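Local coordinates for HRDC domain-containing protein (Bifidobacterium adolescentis ATCC 15703, PDB 3CYM) that is of unknown function but is probably a 3'-5' exonuclease that acts on nucleic acids, of the ribonuclease D type, at residues A[73-78]-A[157-162]; A[55-60]-A[109-114]; A[96-99]-A[103-106]; A[134-139]-A[147-152]; A[32-37]-A[89-94]. All coordinates share one frame; numbering follows the deposited sequence.

Contact 1: residues A[73-78]-A[157-162]; sequences DPQALA and SYRPLP
A capped helix start meets a loop here: Asp73, the N-cap residue of helix 74-79, is gripped side-on by Arg159 from the loop that leads into helix 163-174. NE of Arg159 donates to OD2 of Asp73 at 2.8 Å, while NH2 of Arg159 gives OD1 of Asp73 the straighter bond, 3.0 Å long with 164° at the hydrogen; together they make a two-nitrogen salt bridge. The two flat groups are not coplanar. Their planes stand 80° apart, so the guanidinium offers its edge to a carboxylate met from above its own plane. From the other face of that carboxylate the backbone N of Ala76 reaches OD1 of Asp73 at 3.2 Å. Aspartate suits the place because its short side chain, with CG anti to the backbone N (chi1 -176°), brings OD1 within range of the helix start and the arginine alike. Arg159, bent at chi2, also binds carbonyls: NH1 holds O of Tyr158 at 3.2 Å as well as O of Trp156, and NH2 reaches O of Trp58. With a methionine in place of Arg159, the Asp73 carboxylate would probably lose its charged mate and the loop this tie to helix 74-79. An aspartate at the N-cap, accepting from the backbone N three residues on, is a classic helix start, set here in an RNase H-like exonuclease domain.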
# COMPACT_ATOMS: atom_id res chain seq x y z
N ASP A 73 9.45 -16.49 8.81
CA ASP A 73 8.25 -17.08 8.21
C ASP A 73 7.09 -16.96 9.19
O ASP A 73 7.01 -17.75 10.12
CB ASP A 73 8.54 -18.57 7.91
CG ASP A 73 7.39 -19.30 7.18
OD1 ASP A 73 6.23 -18.84 7.15
OD2 ASP A 73 7.67 -20.39 6.64
N PRO A 74 6.17 -15.98 8.98
CA PRO A 74 5.09 -15.73 9.95
C PRO A 74 4.14 -16.92 10.17
O PRO A 74 3.78 -17.21 11.31
CB PRO A 74 4.33 -14.54 9.34
CG PRO A 74 5.29 -13.92 8.38
CD PRO A 74 6.06 -15.07 7.82
N GLN A 75 3.78 -17.61 9.09
CA GLN A 75 2.83 -18.72 9.12
C GLN A 75 3.38 -19.94 9.86
O GLN A 75 2.70 -20.50 10.72
CB GLN A 75 2.41 -19.12 7.70
CG GLN A 75 1.51 -18.09 7.00
CD GLN A 75 2.26 -16.86 6.53
OE1 GLN A 75 3.48 -16.89 6.34
NE2 GLN A 75 1.54 -15.75 6.35
N ALA A 76 4.62 -20.31 9.55
CA ALA A 76 5.32 -21.37 10.28
C ALA A 76 5.52 -21.03 11.76
O ALA A 76 5.39 -21.90 12.61
CB ALA A 76 6.65 -21.68 9.63
N LEU A 77 5.82 -19.76 12.06
CA LEU A 77 6.07 -19.33 13.43
C LEU A 77 4.80 -19.24 14.26
O LEU A 77 4.83 -19.47 15.46
CB LEU A 77 6.85 -18.01 13.48
CG LEU A 77 8.30 -17.98 12.99
CD1 LEU A 77 8.84 -16.55 12.97
CD2 LEU A 77 9.21 -18.88 13.82
N ALA A 78 3.69 -18.89 13.62
CA ALA A 78 2.37 -18.96 14.27
C ALA A 78 2.00 -20.41 14.63
O ALA A 78 1.47 -20.67 15.72
CB ALA A 78 1.30 -18.33 13.39
N SER A 157 4.18 -16.83 -0.84
CA SER A 157 3.62 -18.00 -0.15
C SER A 157 4.26 -19.33 -0.56
O SER A 157 3.94 -20.37 0.01
CB SER A 157 2.11 -18.09 -0.37
OG SER A 157 1.80 -18.46 -1.70
N TYR A 158 5.15 -19.28 -1.55
CA TYR A 158 5.86 -20.47 -2.03
C TYR A 158 6.79 -21.02 -0.94
O TYR A 158 7.63 -20.29 -0.43
CB TYR A 158 6.66 -20.13 -3.30
CG TYR A 158 7.04 -21.31 -4.17
CD1 TYR A 158 8.17 -22.08 -3.89
CD2 TYR A 158 6.27 -21.66 -5.29
CE1 TYR A 158 8.52 -23.18 -4.68
CE2 TYR A 158 6.61 -22.76 -6.09
CZ TYR A 158 7.74 -23.51 -5.78
OH TYR A 158 8.10 -24.59 -6.56
N ARG A 159 6.61 -22.28 -0.57
CA ARG A 159 7.52 -22.95 0.37
C ARG A 159 8.10 -24.22 -0.27
O ARG A 159 7.39 -24.93 -0.96
CB ARG A 159 6.84 -23.29 1.70
CG ARG A 159 6.30 -22.11 2.49
CD ARG A 159 7.41 -21.29 3.13
NE ARG A 159 6.88 -20.19 3.93
CZ ARG A 159 6.59 -18.98 3.46
NH1 ARG A 159 6.77 -18.67 2.18
NH2 ARG A 159 6.11 -18.06 4.29
N PRO A 160 9.41 -24.49 -0.06
CA PRO A 160 10.39 -23.64 0.63
C PRO A 160 10.77 -22.44 -0.23
O PRO A 160 10.69 -22.50 -1.46
CB PRO A 160 11.58 -24.58 0.82
CG PRO A 160 11.46 -25.57 -0.27
CD PRO A 160 10.01 -25.74 -0.56
N LEU A 161 11.14 -21.34 0.42
CA LEU A 161 11.58 -20.15 -0.30
C LEU A 161 12.93 -20.41 -0.96
O LEU A 161 13.88 -20.84 -0.28
CB LEU A 161 11.64 -18.93 0.62
CG LEU A 161 10.32 -18.30 1.05
CD1 LEU A 161 10.51 -17.38 2.24
CD2 LEU A 161 9.65 -17.56 -0.11
N PRO A 162 13.02 -20.19 -2.29
CA PRO A 162 14.25 -20.32 -3.08
C PRO A 162 15.36 -19.40 -2.59
O PRO A 162 15.08 -18.38 -1.96
CB PRO A 162 13.81 -19.88 -4.49
CG PRO A 162 12.32 -19.98 -4.50
CD PRO A 162 11.87 -19.76 -3.10

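Contact 2: residues A[55-60]-A[109-114]; sequences HEDWLV and DELGME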
# COMPACT_ATOMS: atom_id res chain seq x y z
N HIS A 55 -3.40 -8.80 2.07
CA HIS A 55 -2.07 -8.27 2.32
C HIS A 55 -1.48 -8.85 3.60
O HIS A 55 -0.89 -8.15 4.42
CB HIS A 55 -2.11 -6.73 2.35
CG HIS A 55 -2.81 -6.14 1.16
ND1 HIS A 55 -2.23 -6.06 -0.08
CD2 HIS A 55 -4.07 -5.65 1.02
CE1 HIS A 55 -3.08 -5.53 -0.94
NE2 HIS A 55 -4.21 -5.27 -0.29
N GLU A 56 -1.65 -10.17 3.74
CA GLU A 56 -1.00 -10.93 4.80
C GLU A 56 0.47 -11.09 4.44
O GLU A 56 0.81 -11.37 3.29
CB GLU A 56 -1.68 -12.29 4.96
CG GLU A 56 -1.18 -13.14 6.12
CD GLU A 56 -1.69 -14.58 6.08
OE1 GLU A 56 -2.72 -14.85 5.43
OE2 GLU A 56 -1.04 -15.45 6.70
N ASP A 57 1.34 -10.89 5.42
CA ASP A 57 2.76 -11.06 5.21
C ASP A 57 3.11 -12.55 5.15
O ASP A 57 2.74 -13.32 6.03
CB ASP A 57 3.57 -10.35 6.31
CG ASP A 57 3.39 -8.84 6.30
OD1 ASP A 57 2.98 -8.26 5.27
OD2 ASP A 57 3.68 -8.21 7.35
N TRP A 58 3.80 -12.94 4.08
CA TRP A 58 4.32 -14.29 3.94
C TRP A 58 5.81 -14.35 4.25
O TRP A 58 6.43 -15.42 4.23
CB TRP A 58 4.00 -14.81 2.55
CG TRP A 58 2.57 -15.23 2.47
CD1 TRP A 58 1.50 -14.46 2.11
CD2 TRP A 58 2.03 -16.52 2.81
NE1 TRP A 58 0.33 -15.18 2.20
CE2 TRP A 58 0.63 -16.45 2.62
CE3 TRP A 58 2.60 -17.72 3.25
CZ2 TRP A 58 -0.20 -17.54 2.84
CZ3 TRP A 58 1.77 -18.80 3.47
CH2 TRP A 58 0.38 -18.70 3.27
N LEU A 59 6.39 -13.18 4.52
CA LEU A 59 7.76 -13.07 5.00
C LEU A 59 7.94 -11.73 5.70
O LEU A 59 7.27 -10.75 5.38
CB LEU A 59 8.78 -13.21 3.85
CG LEU A 59 10.27 -13.33 4.22
CD1 LEU A 59 10.59 -14.54 5.08
CD2 LEU A 59 11.11 -13.35 2.97
N VAL A 60 8.85 -11.71 6.67
CA VAL A 60 9.13 -10.54 7.47
C VAL A 60 10.67 -10.49 7.63
O VAL A 60 11.29 -11.49 7.96
CB VAL A 60 8.33 -10.62 8.79
CG1 VAL A 60 9.10 -10.13 9.93
CG2 VAL A 60 7.00 -9.86 8.67
N ASP A 109 1.52 -4.46 12.71
CA ASP A 109 0.49 -4.28 13.74
C ASP A 109 -0.39 -5.53 13.90
O ASP A 109 -0.67 -5.96 15.02
CB ASP A 109 -0.39 -3.07 13.40
CG ASP A 109 -1.52 -2.88 14.38
OD1 ASP A 109 -2.69 -3.10 13.99
OD2 ASP A 109 -1.24 -2.52 15.54
N GLU A 110 -0.77 -6.12 12.77
CA GLU A 110 -1.60 -7.32 12.79
C GLU A 110 -0.91 -8.57 13.34
O GLU A 110 -1.58 -9.47 13.84
CB GLU A 110 -2.22 -7.59 11.42
CG GLU A 110 -3.43 -6.70 11.17
CD GLU A 110 -4.53 -7.39 10.39
OE1 GLU A 110 -5.71 -7.02 10.57
OE2 GLU A 110 -4.22 -8.30 9.59
N LEU A 111 0.41 -8.62 13.28
CA LEU A 111 1.15 -9.71 13.93
C LEU A 111 1.37 -9.46 15.43
O LEU A 111 1.73 -10.37 16.17
CB LEU A 111 2.47 -9.99 13.20
CG LEU A 111 2.32 -10.71 11.84
CD1 LEU A 111 3.48 -10.43 10.90
CD2 LEU A 111 2.12 -12.21 12.01
N GLY A 112 1.13 -8.22 15.86
CA GLY A 112 1.25 -7.85 17.26
C GLY A 112 2.54 -7.12 17.58
O GLY A 112 2.89 -6.95 18.75
N MET A 113 3.26 -6.71 16.54
CA MET A 113 4.47 -5.91 16.73
C MET A 113 4.11 -4.47 17.10
O MET A 113 3.04 -3.98 16.73
CB MET A 113 5.35 -5.95 15.47
CG MET A 113 6.17 -7.22 15.32
SD MET A 113 6.95 -7.38 13.70
CE MET A 113 5.70 -8.27 12.83
N GLU A 114 4.98 -3.82 17.85
CA GLU A 114 4.73 -2.46 18.31
C GLU A 114 5.93 -1.54 18.12
O GLU A 114 6.64 -1.24 19.08
CB GLU A 114 4.29 -2.48 19.78
CG GLU A 114 3.30 -1.38 20.16
CD GLU A 114 3.95 -0.11 20.68
OE1 GLU A 114 3.65 0.98 20.14
OE2 GLU A 114 4.77 -0.19 21.62
O HOH W 1 -2.09 -8.78 7.52
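OE2 of Glu110 takes a hydrogen bond from water 1, 3.0 Å away, and a salt bridge from Arg211 besides. The same water makes a weak, 3.4 Å bond to the backbone O of His55, so the exposed end of the contact is bridged by solvent and not by direct touch. A long, flexible glutamate suits this rim, where its carboxylate can extend to both water and arginine. Deeper in, Leu111 does the touching. Its CG stands anti to the carbonyl carbon (chi1 -73°), which sends CD1 across toward strand 57-65, where it lies 4.2 Å from CG2 of Val60 and equally 4.2 Å from OD2 of Asp57. One methyl thus meets both a branched apolar side chain and a carboxylate oxygen. The leucine belongs to the last turn of helix 101-111, whereas Asp57 and Val60 flank a classic beta bulge, in which Trp58 and Leu59 are both paired with Glu46, a sodium ligand, in a mixed sheet of the RNase H-like kind. The helix ends in a Schellman motif at Gly112, whose N bonds O of Asp109 at 3.0 Å. At the positive phi of Gly112 (101°) a beta carbon would collide with the carbonyl oxygen before it, so glycine fits. Trp84 and Phe108 pack on Val60, and Trp84 on Leu111 as well, in keeping with apolar residues at both places. OD1 of Asp57 has a long, weak ion pair with Arg47, and the side chain of Asp57 is about 8 Å from a bound sodium ion.

Contact 3: residues A[96-99]-A[103-106]; sequences WILH and QDLP
Leu98 lays its CD2 methyl against CB of Asp104 (3.9 Å) and the branch carbon CG of Leu105 (4.1 Å), two successive residues of a helix. In the conformer described, one of two modelled, CG of Leu98 lies anti to the carbonyl carbon (chi1 -85°), and this carries the methyl off the strand toward the helix. Only the CB of Asp104 serves as apolar surface; its carboxylate is turned to another task. OD1 of Asp104 forms a salt bridge with Arg47, and OD2 of Asp104 accepts from water 2 at 2.6 Å. That water also bonds the backbone O of His99, at 2.9 Å. Water 3 lies nearby, 3.3 Å from O of His99, with a weak bond from N of Asp104. Neither water can serve every acceptor near it at the same time. Two waters line the polar side, while the leucines meet carbon to carbon. The nearest side-chain atom of Asp104 is about 3 Å from a bound sodium ion; with the sodium ligands Asp44, Glu46 and Asp172 it is consistent with the four acidic residues of DEDD exonucleases. An aspartate suits a place that needs a short carbon stem toward the sheet and a carboxylate toward the metal and the arginine. Strand 95-98 and helix 101-111 are the first two elements of a beta-alpha-beta unit completed by strand 117-120. Leu98 also rests on Ala43 of strand 40-47, Trp96 meets Phe108 edge-to-face, and Leu105 reaches Leu208 in a loop.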
# COMPACT_ATOMS: atom_id res chain seq x y z
N TRP A 96 12.57 1.86 14.01
CA TRP A 96 12.35 0.99 12.88
C TRP A 96 12.61 1.80 11.60
O TRP A 96 12.09 2.90 11.44
CB TRP A 96 10.92 0.46 12.89
CG TRP A 96 10.62 -0.51 14.00
CD1 TRP A 96 10.91 -0.37 15.33
CD2 TRP A 96 9.94 -1.77 13.88
NE1 TRP A 96 10.47 -1.45 16.04
CE2 TRP A 96 9.87 -2.33 15.17
CE3 TRP A 96 9.38 -2.47 12.81
CZ2 TRP A 96 9.26 -3.57 15.42
CZ3 TRP A 96 8.77 -3.70 13.06
CH2 TRP A 96 8.72 -4.23 14.35
N ILE A 97 13.45 1.26 10.72
CA ILE A 97 13.66 1.85 9.40
C ILE A 97 12.84 1.07 8.38
O ILE A 97 13.02 -0.15 8.20
CB ILE A 97 15.14 1.86 8.98
CG1 ILE A 97 16.03 2.38 10.09
CG2 ILE A 97 15.33 2.73 7.75
CD1 ILE A 97 17.41 1.82 9.99
N LEU A 98 11.94 1.79 7.72
CA LEU A 98 11.07 1.23 6.71
C LEU A 98 11.10 2.16 5.50
O LEU A 98 11.26 3.37 5.65
CB LEU A 98 9.63 1.13 7.24
CG LEU A 98 9.18 -0.09 8.07
CD1 LEU A 98 9.67 -0.03 9.50
CD2 LEU A 98 7.67 -0.20 8.07
N HIS A 99 11.00 1.58 4.31
CA HIS A 99 10.88 2.36 3.08
C HIS A 99 9.42 2.31 2.69
O HIS A 99 8.91 1.23 2.35
CB HIS A 99 11.76 1.77 1.96
CG HIS A 99 11.89 2.66 0.77
ND1 HIS A 99 12.81 3.68 0.70
CD2 HIS A 99 11.19 2.71 -0.39
CE1 HIS A 99 12.69 4.31 -0.46
NE2 HIS A 99 11.71 3.73 -1.14
N GLN A 103 2.96 0.89 3.87
CA GLN A 103 2.81 -0.44 3.30
C GLN A 103 2.95 -1.59 4.31
O GLN A 103 2.15 -2.52 4.28
CB GLN A 103 3.78 -0.64 2.13
CG GLN A 103 3.13 -0.72 0.74
CD GLN A 103 2.13 0.40 0.46
OE1 GLN A 103 0.95 0.13 0.23
NE2 GLN A 103 2.59 1.65 0.48
N ASP A 104 3.95 -1.52 5.19
CA ASP A 104 4.25 -2.63 6.09
C ASP A 104 3.76 -2.49 7.53
O ASP A 104 3.68 -3.49 8.25
CB ASP A 104 5.75 -2.95 6.12
CG ASP A 104 6.31 -3.24 4.75
OD1 ASP A 104 5.60 -3.82 3.90
OD2 ASP A 104 7.48 -2.87 4.52
N LEU A 105 3.44 -1.28 7.95
CA LEU A 105 2.95 -1.07 9.31
C LEU A 105 1.61 -1.75 9.65
O LEU A 105 1.46 -2.23 10.78
CB LEU A 105 2.94 0.42 9.70
CG LEU A 105 4.28 1.13 9.97
CD1 LEU A 105 4.09 2.63 9.99
CD2 LEU A 105 4.96 0.67 11.26
N PRO A 106 0.64 -1.79 8.71
CA PRO A 106 -0.59 -2.52 9.07
C PRO A 106 -0.38 -4.01 9.34
O PRO A 106 -0.97 -4.55 10.29
CB PRO A 106 -1.49 -2.32 7.84
CG PRO A 106 -0.98 -1.10 7.19
CD PRO A 106 0.50 -1.18 7.37
O HOH W 2 9.18 -1.51 3.14
O HOH W 3 7.10 -0.25 4.68

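Contact 4: residues A[134-139]-A[147-152]; sequences GLAAVT and LAKEHS
Leu147 fills the tight part of this contact: its CD1 methyl sits 3.7 Å from CG2 of Thr139 and 3.9 Å from CD2 of Leu135, one helical turn earlier. Thr139, in the conformer described of two modelled, crosses Leu147 at about a right angle and offers its methyl, while its OG1 makes a weak bond to O of Leu145. Ala136, with only a CB, lets the chain come close, and that CB lies 3.8 Å from O of Leu147. The segments belong to helix 135-143 and the loop that follows the short strand 145-146; after helix and strand the chain returns along the start of the helix. Solvent enters on the looser side, where water 4 accepts from N of Leu147 at 2.9 Å and donates to O of Ala136. Lys149, the centre of an inverse gamma turn, packs by its carbons, CG 4.1 Å from CB of Ala136 and CE 4.3 Å from CB of Leu135. A long chain with a charged end suits this position, because bends at chi2 and chi3 fold it past Leu135 and NZ then reaches OH of Tyr168 and the carboxylate of Asp172, a sodium ligand.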
# COMPACT_ATOMS: atom_id res chain seq x y z
N GLY A 134 12.03 5.11 -5.16
CA GLY A 134 12.01 3.68 -4.84
C GLY A 134 13.28 3.33 -4.08
O GLY A 134 14.23 4.12 -4.06
N LEU A 135 13.29 2.16 -3.44
CA LEU A 135 14.45 1.74 -2.64
C LEU A 135 15.76 1.76 -3.44
O LEU A 135 16.73 2.37 -3.00
CB LEU A 135 14.24 0.36 -2.00
CG LEU A 135 15.37 -0.06 -1.05
CD1 LEU A 135 15.49 0.94 0.12
CD2 LEU A 135 15.26 -1.49 -0.54
N ALA A 136 15.75 1.13 -4.61
CA ALA A 136 16.94 1.05 -5.45
C ALA A 136 17.53 2.41 -5.85
O ALA A 136 18.75 2.61 -5.77
CB ALA A 136 16.64 0.20 -6.68
N ALA A 137 16.67 3.35 -6.25
CA ALA A 137 17.09 4.71 -6.64
C ALA A 137 17.67 5.52 -5.46
O ALA A 137 18.62 6.28 -5.64
CB ALA A 137 15.94 5.47 -7.29
N VAL A 138 17.09 5.32 -4.28
CA VAL A 138 17.51 5.96 -3.03
C VAL A 138 18.86 5.43 -2.51
O VAL A 138 19.71 6.22 -2.11
CB VAL A 138 16.39 5.87 -1.93
CG1 VAL A 138 16.90 6.25 -0.54
CG2 VAL A 138 15.21 6.75 -2.31
N THR A 139 19.06 4.11 -2.51
CA THR A 139 20.35 3.57 -2.06
C THR A 139 21.49 3.84 -3.04
O THR A 139 22.64 3.95 -2.63
CB THR A 139 20.32 2.07 -1.62
OG1 THR A 139 21.66 1.57 -1.57
CG2 THR A 139 19.55 1.23 -2.58
N LEU A 147 20.88 -2.21 -6.16
CA LEU A 147 20.14 -3.44 -5.88
C LEU A 147 19.34 -3.80 -7.13
O LEU A 147 18.55 -2.98 -7.62
CB LEU A 147 19.20 -3.25 -4.68
CG LEU A 147 19.76 -2.71 -3.35
CD1 LEU A 147 18.63 -2.36 -2.39
CD2 LEU A 147 20.73 -3.70 -2.69
N ALA A 148 19.57 -5.00 -7.67
CA ALA A 148 18.79 -5.49 -8.81
C ALA A 148 17.50 -6.11 -8.30
O ALA A 148 17.48 -7.27 -7.89
CB ALA A 148 19.59 -6.51 -9.61
N LYS A 149 16.42 -5.33 -8.31
CA LYS A 149 15.18 -5.73 -7.64
C LYS A 149 14.38 -6.73 -8.48
O LYS A 149 13.39 -6.38 -9.14
CB LYS A 149 14.36 -4.48 -7.28
CG LYS A 149 15.08 -3.54 -6.31
CD LYS A 149 14.75 -3.85 -4.86
CE LYS A 149 13.46 -3.16 -4.42
NZ LYS A 149 12.73 -3.91 -3.36
N GLU A 150 14.81 -7.99 -8.41
CA GLU A 150 14.40 -9.03 -9.37
C GLU A 150 13.17 -9.87 -9.00
O GLU A 150 12.50 -10.40 -9.88
CB GLU A 150 15.59 -9.96 -9.68
CG GLU A 150 16.71 -9.31 -10.50
CD GLU A 150 17.83 -10.27 -10.88
OE1 GLU A 150 18.42 -10.09 -11.97
OE2 GLU A 150 18.12 -11.20 -10.11
N HIS A 151 12.88 -9.99 -7.70
CA HIS A 151 11.81 -10.88 -7.23
C HIS A 151 10.69 -10.15 -6.50
O HIS A 151 10.10 -10.68 -5.55
CB HIS A 151 12.41 -12.01 -6.38
CG HIS A 151 13.49 -12.77 -7.09
ND1 HIS A 151 13.22 -13.74 -8.04
CD2 HIS A 151 14.84 -12.68 -7.02
CE1 HIS A 151 14.36 -14.22 -8.50
NE2 HIS A 151 15.36 -13.60 -7.90
N SER A 152 10.39 -8.94 -6.99
CA SER A 152 9.38 -8.07 -6.38
C SER A 152 7.96 -8.61 -6.50
O SER A 152 7.17 -8.51 -5.56
CB SER A 152 9.46 -6.66 -6.99
OG SER A 152 9.02 -6.64 -8.34
O HOH W 4 20.17 0.54 -5.66

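Contact 5: residues A[32-37]-A[89-94]; sequences SELASS and RAVGDA
Leu34 and Ala35, in the last turn of helix 24-35, bear on the end of helix 84-91. Leu34 comes first, with two apolar touches: its CB is 4.3 Å from CB of Ala90, and its CD1 is 4.0 Å from CG2 of Val91. The side chains of Leu34 and Val91 run alongside each other in the same direction, and both pack on Leu41 of the central sheet, so large apolar side chains suit this buried flank. The O of Leu34 has a weak bond from Arg64. Ala35 comes next, at the closest approach of the backbones. Its CA points a hydrogen at O of Ala90, a CA-H...O contact of 3.3 Å with 150° at the hydrogen, and its CB rests 4.1 Å from CB of Ala90. Alanines suit such a place, their small side chains letting the backbones come within 4.3 Å between the CA atoms of Ala35 and Ala90. The C-terminal ends of two helices thus pack together against a sheet of the RNase H-like kind. Further on, Ser37 turns back to its own helix end, where its OG donates a 2.6 Å bond to O of Glu33. Across the contact, helix 84-91 ends before Gly92, whose positive phi (69°) fits the second position of the type II' beta turn from Val91 to Ala94, which leads toward strand 95-98.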
# COMPACT_ATOMS: atom_id res chain seq x y z
N SER A 32 16.96 -13.06 21.01
CA SER A 32 18.12 -12.88 21.91
C SER A 32 19.22 -12.03 21.29
O SER A 32 19.80 -11.16 21.94
CB SER A 32 18.70 -14.23 22.30
OG SER A 32 18.02 -14.76 23.42
N GLU A 33 19.52 -12.32 20.02
CA GLU A 33 20.52 -11.56 19.26
C GLU A 33 20.08 -10.12 19.02
O GLU A 33 20.91 -9.20 19.03
CB GLU A 33 20.80 -12.26 17.93
CG GLU A 33 21.47 -13.62 18.10
CD GLU A 33 22.88 -13.50 18.63
OE1 GLU A 33 23.14 -14.02 19.74
OE2 GLU A 33 23.71 -12.88 17.95
N LEU A 34 18.78 -9.92 18.82
CA LEU A 34 18.21 -8.58 18.70
C LEU A 34 18.25 -7.81 20.00
O LEU A 34 18.37 -6.59 20.00
CB LEU A 34 16.76 -8.64 18.22
CG LEU A 34 16.48 -9.02 16.76
CD1 LEU A 34 15.00 -8.94 16.52
CD2 LEU A 34 17.23 -8.14 15.77
N ALA A 35 18.14 -8.54 21.11
CA ALA A 35 18.17 -7.96 22.45
C ALA A 35 19.59 -7.56 22.82
O ALA A 35 19.81 -6.61 23.57
CB ALA A 35 17.61 -8.96 23.46
N SER A 36 20.54 -8.30 22.24
CA SER A 36 21.97 -8.10 22.44
C SER A 36 22.56 -7.05 21.49
O SER A 36 23.74 -6.71 21.60
CB SER A 36 22.70 -9.44 22.28
OG SER A 36 24.09 -9.31 22.51
N SER A 37 21.74 -6.54 20.57
CA SER A 37 22.23 -5.62 19.55
C SER A 37 21.96 -4.15 19.86
O SER A 37 21.21 -3.84 20.79
CB SER A 37 21.65 -6.00 18.19
OG SER A 37 22.15 -7.26 17.78
N ARG A 89 9.90 -6.97 23.11
CA ARG A 89 10.71 -6.85 24.32
C ARG A 89 12.19 -6.86 23.97
O ARG A 89 12.98 -6.13 24.58
CB ARG A 89 10.36 -7.96 25.32
CG ARG A 89 8.91 -7.84 25.84
CD ARG A 89 8.60 -8.74 27.03
NE ARG A 89 8.83 -10.15 26.74
CZ ARG A 89 9.81 -10.88 27.27
NH1 ARG A 89 10.66 -10.33 28.13
NH2 ARG A 89 9.94 -12.16 26.93
N ALA A 90 12.54 -7.66 22.97
CA ALA A 90 13.91 -7.72 22.46
C ALA A 90 14.36 -6.41 21.80
O ALA A 90 15.51 -6.01 21.93
CB ALA A 90 14.03 -8.87 21.49
N VAL A 91 13.44 -5.75 21.10
CA VAL A 91 13.75 -4.56 20.30
C VAL A 91 13.56 -3.27 21.12
O VAL A 91 14.34 -2.30 21.00
CB VAL A 91 12.89 -4.56 18.99
CG1 VAL A 91 12.91 -3.21 18.28
CG2 VAL A 91 13.36 -5.66 18.04
N GLY A 92 12.53 -3.27 21.95
CA GLY A 92 12.24 -2.13 22.81
C GLY A 92 11.76 -0.92 22.02
O GLY A 92 10.88 -1.04 21.16
N ASP A 93 12.35 0.23 22.32
CA ASP A 93 11.92 1.50 21.74
C ASP A 93 12.86 1.93 20.62
O ASP A 93 12.97 3.12 20.31
CB ASP A 93 11.83 2.58 22.83
CG ASP A 93 13.20 3.02 23.35
OD1 ASP A 93 13.34 4.21 23.72
OD2 ASP A 93 14.13 2.19 23.38
N ALA A 94 13.53 0.95 20.01
CA ALA A 94 14.44 1.16 18.89
C ALA A 94 13.71 1.70 17.66
O ALA A 94 12.52 1.47 17.47
CB ALA A 94 15.18 -0.13 18.54

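How the contacts relate
Contacts 2 and 3 are the buried pair: both use helix 101-111, against different strands of one sheet, and Met113 of the one packs on Trp96 of the other. Contacts 1, 4 and 5 are only partly buried. Chemistry follows place: contact 1 is an ionic tie, contact 5 is apolar packing plus one CA-H...O contact, and contacts 2, 3 and 4 mix methyl packing with waters. Contacts 3 and 4 approach the sodium site from different elements and meet at His99 and Leu135. Contact 1 joins contact 2 through Gln75 with Glu56, whereas contact 5 lies farthest from contact 4, their centres about 27 Å apart.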